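PDB 1WDE: probable diphthine synthase from Aeropyrum pernix, which probably catalyses the S-adenosyl-L-methionine-dependent trimethylation of a modified histidine in translation elongation factor 2, giving the diphthine intermediate of diphthamide biosynthesis. Local coordinates for residues P94-T99 with S121-A126. Numbering follows the deposited sequence.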
ATOM      1  N   PRO A  94      -7.061  -3.573   8.114  1.00 26.02           N
ATOM      2  CA  PRO A  94      -8.250  -3.266   7.309  1.00 25.47           C
ATOM      3  C   PRO A  94      -8.455  -1.813   6.875  1.00 27.84           C
ATOM      4  O   PRO A  94      -9.165  -1.552   5.910  1.00 29.92           O
ATOM      5  CB  PRO A  94      -9.390  -3.782   8.180  1.00 28.36           C
ATOM      6  CG  PRO A  94      -8.876  -3.562   9.581  1.00 29.81           C
ATOM      7  CD  PRO A  94      -7.434  -4.005   9.477  1.00 28.29           C
HETATM    8  N   MSE A  95      -7.825  -0.865   7.563  1.00 19.81           N
HETATM    9  CA  MSE A  95      -8.006   0.539   7.216  1.00 20.32           C
HETATM   10  C   MSE A  95      -6.891   1.077   6.310  1.00 26.48           C
HETATM   11  O   MSE A  95      -6.913   2.239   5.882  1.00 25.09           O
HETATM   12  CB  MSE A  95      -8.087   1.377   8.496  1.00 21.15           C
HETATM   13  CG  MSE A  95      -9.196   0.933   9.439  1.00 22.76           C
HETATM   14 SE   MSE A  95     -10.921   0.927   8.516  1.00 39.74          SE
HETATM   15  CE  MSE A  95     -12.124   0.771  10.048  1.00 36.96           C
ATOM     16  N   VAL A  96      -5.921   0.230   6.004  1.00 26.80           N
ATOM     17  CA  VAL A  96      -4.817   0.666   5.169  1.00 25.99           C
ATOM     18  C   VAL A  96      -4.884   0.144   3.749  1.00 25.35           C
ATOM     19  O   VAL A  96      -4.649  -1.034   3.502  1.00 24.29           O
ATOM     20  CB  VAL A  96      -3.451   0.253   5.784  1.00 26.65           C
ATOM     21  CG1 VAL A  96      -2.294   0.630   4.826  1.00 24.38           C
ATOM     22  CG2 VAL A  96      -3.261   0.957   7.127  1.00 31.18           C
ATOM     23  N   ALA A  97      -5.211   1.029   2.817  1.00 27.51           N
ATOM     24  CA  ALA A  97      -5.245   0.664   1.410  1.00 34.67           C
ATOM     25  C   ALA A  97      -6.294  -0.370   1.010  1.00 37.26           C
ATOM     26  O   ALA A  97      -5.990  -1.313   0.285  1.00 34.26           O
ATOM     27  CB  ALA A  97      -3.863   0.182   0.978  1.00 30.54           C
ATOM     28  N   THR A  98      -7.513  -0.199   1.508  1.00 36.68           N
ATOM     29  CA  THR A  98      -8.641  -1.071   1.160  1.00 34.01           C
ATOM     30  C   THR A  98      -9.841  -0.157   1.327  1.00 34.07           C
ATOM     31  O   THR A  98      -9.702   0.937   1.871  1.00 37.91           O
ATOM     32  CB  THR A  98      -8.811  -2.251   2.129  1.00 39.75           C
ATOM     33  OG1 THR A  98      -9.449  -1.788   3.325  1.00 41.10           O
ATOM     34  CG2 THR A  98      -7.460  -2.861   2.483  1.00 38.52           C
ATOM     35  N   THR A  99     -11.009  -0.561   0.849  1.00 29.28           N
ATOM     36  CA  THR A  99     -12.183   0.285   1.026  1.00 36.39           C
ATOM     37  C   THR A  99     -13.127  -0.266   2.110  1.00 36.40           C
ATOM     38  O   THR A  99     -14.313   0.065   2.123  1.00 36.99           O
ATOM     39  CB  THR A  99     -12.978   0.447  -0.292  1.00 41.59           C
ATOM     40  OG1 THR A  99     -13.217  -0.844  -0.862  1.00 47.06           O
ATOM     41  CG2 THR A  99     -12.217   1.327  -1.277  1.00 44.56           C
ATOM     42  N   SER A 121       0.413  -3.485   9.031  1.00 22.50           N
ATOM     43  CA  SER A 121       0.293  -3.561   7.580  1.00 24.12           C
ATOM     44  C   SER A 121       1.680  -3.587   6.936  1.00 20.41           C
ATOM     45  O   SER A 121       2.661  -3.089   7.507  1.00 17.77           O
ATOM     46  CB  SER A 121      -0.539  -2.414   7.019  1.00 28.57           C
ATOM     47  OG  SER A 121       0.219  -1.258   6.873  1.00 25.54           O
ATOM     48  N   GLY A 122       1.761  -4.221   5.775  1.00 22.36           N
ATOM     49  CA  GLY A 122       3.021  -4.302   5.064  1.00 24.81           C
ATOM     50  C   GLY A 122       3.480  -2.918   4.646  1.00 20.20           C
ATOM     51  O   GLY A 122       4.679  -2.668   4.518  1.00 20.25           O
ATOM     52  N   VAL A 123       2.531  -2.014   4.434  1.00 20.46           N
ATOM     53  CA  VAL A 123       2.883  -0.653   4.044  1.00 18.53           C
ATOM     54  C   VAL A 123       3.680   0.008   5.155  1.00 19.76           C
ATOM     55  O   VAL A 123       4.715   0.622   4.901  1.00 20.27           O
ATOM     56  CB  VAL A 123       1.629   0.231   3.790  1.00 18.10           C
ATOM     57  CG1 VAL A 123       2.065   1.659   3.468  1.00 25.07           C
ATOM     58  CG2 VAL A 123       0.796  -0.342   2.634  1.00 25.87           C
ATOM     59  N   GLN A 124       3.185  -0.095   6.388  1.00 17.82           N
ATOM     60  CA  GLN A 124       3.845   0.524   7.543  1.00 18.91           C
ATOM     61  C   GLN A 124       5.214  -0.090   7.773  1.00 22.56           C
ATOM     62  O   GLN A 124       6.195   0.629   8.015  1.00 21.48           O
ATOM     63  CB  GLN A 124       2.975   0.367   8.810  1.00 22.63           C
ATOM     64  CG  GLN A 124       3.758   0.528  10.133  1.00 37.96           C
ATOM     65  CD  GLN A 124       3.156  -0.264  11.310  1.00 44.16           C
ATOM     66  OE1 GLN A 124       3.805  -0.445  12.345  1.00 34.45           O
ATOM     67  NE2 GLN A 124       1.918  -0.735  11.147  1.00 46.77           N
ATOM     68  N   ALA A 125       5.278  -1.420   7.696  1.00 20.97           N
ATOM     69  CA  ALA A 125       6.539  -2.122   7.888  1.00 14.34           C
ATOM     70  C   ALA A 125       7.542  -1.738   6.786  1.00 16.14           C
ATOM     71  O   ALA A 125       8.720  -1.581   7.062  1.00 14.67           O
ATOM     72  CB  ALA A 125       6.318  -3.635   7.880  1.00 22.46           C
ATOM     73  N   ALA A 126       7.065  -1.579   5.552  1.00 19.16           N
ATOM     74  CA  ALA A 126       7.945  -1.204   4.445  1.00 20.07           C
ATOM     75  C   ALA A 126       8.501   0.200   4.689  1.00 24.52           C
ATOM     76  O   ALA A 126       9.712   0.400   4.619  1.00 19.22           O
ATOM     77  CB  ALA A 126       7.192  -1.248   3.144  1.00 11.59           C
TER
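A chi1 of 176° in Val96 swings CG1 away from the backbone N and towards the start of helix 122-130, while in Val123 a chi1 of 177° sets CG1 opposite the backbone N and CG2 opposite the carbonyl carbon, facing loop 94-99. Val96 CG1 meets Val123 CG2 at 3.9 Å, the two side chains crossing at a slant, and the same CG1 lies 3.8 Å from Ser121 OG, with Val96 CG2 a little farther from that hydroxyl. No hydrogen bond spans the segments, so the junction rests on van der Waals contact. The hydroxyl is nevertheless engaged within its own segment: Ser121 is the N-cap, and its OG accepts a nearly straight bond (166°) from Gln124 N at 3.2 Å. An alanine here would keep CB near Val96 but would probably leave Gln124 N without its capping acceptor. Within 94-99, Thr98 OG1 donates to Pro94 O over 2.6 Å, while Asp93 OD2 accepts a hydrogen bond from Met95 N. Val123 also packs on Thr170 and Leu172 of strand 168-173. Asp93, Val96, Ser121 and Gly122 probably bind S-adenosyl-L-methionine, and this meeting of a post-strand loop with a capped helix start is consistent with the cofactor site of the tetrapyrrole methylase fold.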